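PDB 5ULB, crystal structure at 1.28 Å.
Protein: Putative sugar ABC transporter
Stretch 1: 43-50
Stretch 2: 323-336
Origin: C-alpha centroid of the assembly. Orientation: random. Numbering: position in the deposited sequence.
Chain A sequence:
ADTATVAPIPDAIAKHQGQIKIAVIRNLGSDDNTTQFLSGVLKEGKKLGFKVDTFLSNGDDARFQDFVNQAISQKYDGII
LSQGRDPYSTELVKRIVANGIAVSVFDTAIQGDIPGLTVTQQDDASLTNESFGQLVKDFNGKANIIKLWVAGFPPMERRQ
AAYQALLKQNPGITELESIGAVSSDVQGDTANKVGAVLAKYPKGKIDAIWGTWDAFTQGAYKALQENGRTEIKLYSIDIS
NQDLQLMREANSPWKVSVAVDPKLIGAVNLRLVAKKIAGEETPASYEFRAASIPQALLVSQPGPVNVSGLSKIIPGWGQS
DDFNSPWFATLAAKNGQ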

# COMPACT_ATOMS: atom_id res chain seq x y z
N LYS A 43 -8.35 -13.37 0.92
CA LYS A 43 -8.61 -14.09 2.17
C LYS A 43 -9.89 -13.62 2.79
O LYS A 43 -10.71 -14.43 3.29
CB LYS A 43 -7.40 -13.93 3.13
CG LYS A 43 -7.60 -14.69 4.44
CD LYS A 43 -6.40 -14.54 5.37
CE LYS A 43 -6.78 -14.72 6.80
NZ LYS A 43 -6.11 -15.94 7.17
N GLU A 44 -10.14 -12.30 2.79
CA GLU A 44 -11.35 -11.80 3.40
C GLU A 44 -12.56 -12.22 2.58
O GLU A 44 -13.58 -12.57 3.15
CB GLU A 44 -11.23 -10.28 3.57
CG GLU A 44 -12.28 -9.70 4.53
CD GLU A 44 -11.91 -9.90 6.00
OE1 GLU A 44 -10.92 -10.65 6.35
OE2 GLU A 44 -12.60 -9.32 6.86
N GLY A 45 -12.47 -12.16 1.24
CA GLY A 45 -13.55 -12.64 0.48
C GLY A 45 -13.89 -14.10 0.65
O GLY A 45 -15.06 -14.49 0.77
N LYS A 46 -12.83 -14.94 0.72
CA LYS A 46 -13.04 -16.34 0.97
C LYS A 46 -13.75 -16.59 2.30
O LYS A 46 -14.66 -17.40 2.36
CB LYS A 46 -11.69 -17.06 0.96
CG LYS A 46 -11.70 -18.56 1.11
CD LYS A 46 -10.38 -19.23 0.97
CE LYS A 46 -10.53 -20.70 1.26
NZ LYS A 46 -9.32 -21.04 2.08
N LYS A 47 -13.37 -15.80 3.33
CA LYS A 47 -14.02 -15.92 4.65
C LYS A 47 -15.53 -15.71 4.54
O LYS A 47 -16.33 -16.35 5.19
CB LYS A 47 -13.37 -14.95 5.63
CG LYS A 47 -13.92 -14.93 7.00
CD LYS A 47 -13.43 -13.77 7.88
CE LYS A 47 -14.14 -13.84 9.28
NZ LYS A 47 -13.83 -12.65 10.13
N LEU A 48 -15.88 -14.74 3.67
CA LEU A 48 -17.30 -14.33 3.55
C LEU A 48 -18.05 -15.11 2.50
O LEU A 48 -19.22 -14.95 2.30
CB LEU A 48 -17.43 -12.90 3.24
CG LEU A 48 -16.84 -11.94 4.30
CD1 LEU A 48 -17.25 -10.49 3.99
CD2 LEU A 48 -17.39 -12.24 5.68
N GLY A 49 -17.38 -16.03 1.82
CA GLY A 49 -17.99 -16.85 0.74
C GLY A 49 -18.07 -16.19 -0.59
O GLY A 49 -18.81 -16.69 -1.44
N PHE A 50 -17.36 -15.10 -0.80
CA PHE A 50 -17.38 -14.35 -2.05
C PHE A 50 -16.39 -14.89 -3.04
O PHE A 50 -15.33 -15.41 -2.66
CB PHE A 50 -17.05 -12.90 -1.80
CG PHE A 50 -18.03 -12.09 -0.97
CD1 PHE A 50 -19.16 -12.58 -0.43
CD2 PHE A 50 -17.72 -10.77 -0.73
CE1 PHE A 50 -20.02 -11.73 0.33
CE2 PHE A 50 -18.51 -9.95 0.01
CZ PHE A 50 -19.68 -10.39 0.55
N PHE A 323 -15.32 -1.89 10.56
CA PHE A 323 -16.17 -2.50 9.57
C PHE A 323 -16.39 -4.01 9.66
O PHE A 323 -16.89 -4.62 8.72
CB PHE A 323 -15.80 -2.08 8.10
CG PHE A 323 -15.41 -0.63 8.00
CD1 PHE A 323 -16.39 0.31 8.22
CD2 PHE A 323 -14.14 -0.21 7.74
CE1 PHE A 323 -16.11 1.67 8.19
CE2 PHE A 323 -13.83 1.14 7.69
CZ PHE A 323 -14.81 2.10 7.96
N ASN A 324 -16.11 -4.55 10.85
CA ASN A 324 -16.29 -5.97 11.10
C ASN A 324 -17.70 -6.25 11.59
O ASN A 324 -17.95 -6.37 12.76
CB ASN A 324 -15.26 -6.48 12.10
CG ASN A 324 -14.80 -7.81 11.80
OD1 ASN A 324 -14.66 -8.60 12.70
ND2 ASN A 324 -14.58 -8.10 10.55
N SER A 325 -18.68 -6.37 10.69
CA SER A 325 -20.01 -6.62 11.07
C SER A 325 -20.17 -8.00 11.75
O SER A 325 -19.45 -8.96 11.40
CB SER A 325 -20.88 -6.59 9.80
OG SER A 325 -20.92 -5.32 9.23
N PRO A 326 -21.12 -8.09 12.69
CA PRO A 326 -21.26 -9.35 13.39
C PRO A 326 -21.66 -10.53 12.53
O PRO A 326 -21.32 -11.67 12.80
CB PRO A 326 -22.33 -9.10 14.41
CG PRO A 326 -22.72 -7.69 14.29
CD PRO A 326 -21.94 -7.03 13.30
N TRP A 327 -22.37 -10.28 11.43
CA TRP A 327 -22.78 -11.35 10.51
C TRP A 327 -21.59 -11.84 9.69
O TRP A 327 -21.75 -12.82 8.95
CB TRP A 327 -23.97 -10.93 9.60
CG TRP A 327 -23.86 -9.66 8.96
CD1 TRP A 327 -24.32 -8.47 9.47
CD2 TRP A 327 -23.24 -9.31 7.71
NE1 TRP A 327 -24.00 -7.40 8.68
CE2 TRP A 327 -23.38 -7.88 7.55
CE3 TRP A 327 -22.63 -10.05 6.71
CZ2 TRP A 327 -22.97 -7.21 6.44
CZ3 TRP A 327 -22.17 -9.38 5.55
CH2 TRP A 327 -22.37 -7.98 5.41
N PHE A 328 -20.41 -11.20 9.70
CA PHE A 328 -19.23 -11.80 9.03
C PHE A 328 -18.94 -13.15 9.65
O PHE A 328 -18.56 -14.06 8.91
CB PHE A 328 -18.04 -10.89 9.11
CG PHE A 328 -18.10 -9.61 8.28
CD1 PHE A 328 -19.12 -9.32 7.36
CD2 PHE A 328 -17.06 -8.69 8.38
CE1 PHE A 328 -19.09 -8.14 6.70
CE2 PHE A 328 -17.05 -7.50 7.68
CZ PHE A 328 -18.09 -7.22 6.84
N ALA A 329 -19.05 -13.29 10.99
CA ALA A 329 -18.85 -14.54 11.63
C ALA A 329 -19.85 -15.58 11.15
O ALA A 329 -19.54 -16.77 10.99
CB ALA A 329 -18.84 -14.43 13.14
N THR A 330 -21.09 -15.17 10.96
CA THR A 330 -22.11 -16.09 10.48
C THR A 330 -21.72 -16.61 9.11
O THR A 330 -21.90 -17.78 8.82
CB THR A 330 -23.48 -15.34 10.47
OG1 THR A 330 -23.61 -14.71 11.75
CG2 THR A 330 -24.58 -16.30 10.24
N LEU A 331 -21.36 -15.69 8.23
CA LEU A 331 -20.90 -16.06 6.87
C LEU A 331 -19.72 -16.94 6.90
O LEU A 331 -19.69 -17.92 6.12
CB LEU A 331 -20.56 -14.86 5.98
CG LEU A 331 -21.75 -14.27 5.40
CD1 LEU A 331 -21.34 -12.98 4.69
CD2 LEU A 331 -22.39 -15.16 4.38
N ALA A 332 -18.78 -16.72 7.80
CA ALA A 332 -17.62 -17.55 7.82
C ALA A 332 -17.99 -18.99 8.19
O ALA A 332 -17.52 -19.94 7.55
CB ALA A 332 -16.57 -17.01 8.76
N ALA A 333 -18.96 -19.17 9.12
CA ALA A 333 -19.43 -20.48 9.48
C ALA A 333 -20.16 -21.11 8.32
O ALA A 333 -20.04 -22.35 8.16
CB ALA A 333 -20.33 -20.35 10.72
N LYS A 334 -20.97 -20.37 7.58
CA LYS A 334 -21.81 -20.83 6.52
C LYS A 334 -20.95 -21.25 5.33
O LYS A 334 -21.45 -22.03 4.50
CB LYS A 334 -22.93 -19.84 6.17
CG LYS A 334 -23.59 -20.14 4.89
CD LYS A 334 -24.80 -19.31 4.58
CE LYS A 334 -25.41 -19.87 3.30
NZ LYS A 334 -26.26 -18.85 2.68
N ASN A 335 -19.65 -20.91 5.36
CA ASN A 335 -18.65 -21.24 4.36
C ASN A 335 -17.50 -22.04 4.96
O ASN A 335 -17.29 -23.05 4.51
CB ASN A 335 -18.21 -19.94 3.56
CG ASN A 335 -19.38 -19.34 2.79
OD1 ASN A 335 -19.73 -19.85 1.72
ND2 ASN A 335 -20.00 -18.26 3.31
N GLY A 336 -16.83 -21.54 5.99
CA GLY A 336 -15.71 -22.16 6.76
C GLY A 336 -14.66 -21.08 7.17
O GLY A 336 -14.55 -19.86 6.59
O HOH W 1 -13.54 -10.03 9.19
O HOH W 2 -20.68 -18.65 -1.03

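Two helices far apart in sequence cross here at a steep angle, 76° between their N-to-C directions, with axes 8.5 Å apart at closest approach. No direct hydrogen bond joins the stretches; apolar packing, a CA-H...O contact and two bridging waters do.

Leu 48 covers the most surface. Its CA-to-CB bond points away overall, though CB touches the second helix, and the m, t rotamer carries the methyls closer: CD1 lies over one face of the Phe 328 ring, 4.2 Å from the centroid and 18° off the normal, a CH-pi contact, while CD2 packs 3.7 Å from Phe 328 CB and 4.1 Å from Leu 331 CB. A branched aliphatic chain can thus meet both an aromatic face and the helix beside it, in a buried place where polar groups would need partners.

Lys 47 covers nearly as much, with backbone and side chain alike. Its carbonyl O sits 3.2 Å from Ala 332 CA, in a CA-H...O contact; the small side chain of Ala 332 goes with a close approach, the two CA atoms being 5.1 Å apart. The extended lysine chain lays CG 3.8 Å from Ala 332 CB and carries its amine on to water 1. This water accepts from Lys 47 NZ (2.8 Å) and Asn 324 ND2 (2.6 Å) and donates to Glu 44 OE2 (2.6 Å), so it links charged and polar groups across the gap.

At the end of the first helix, Gly 49 takes positive phi in a Schellman motif, a conformation that favours glycine. The contact gives a second reason for glycine: an ideal CB would lie 2.5 Å from Asn 335 ND2, a clash. Asn 335 ND2 donates to Leu 331 O (2.8 Å) within its own helix, and water 2 donates to both Asn 335 OD1 (3.1 Å) and Gly 49 O (2.7 Å).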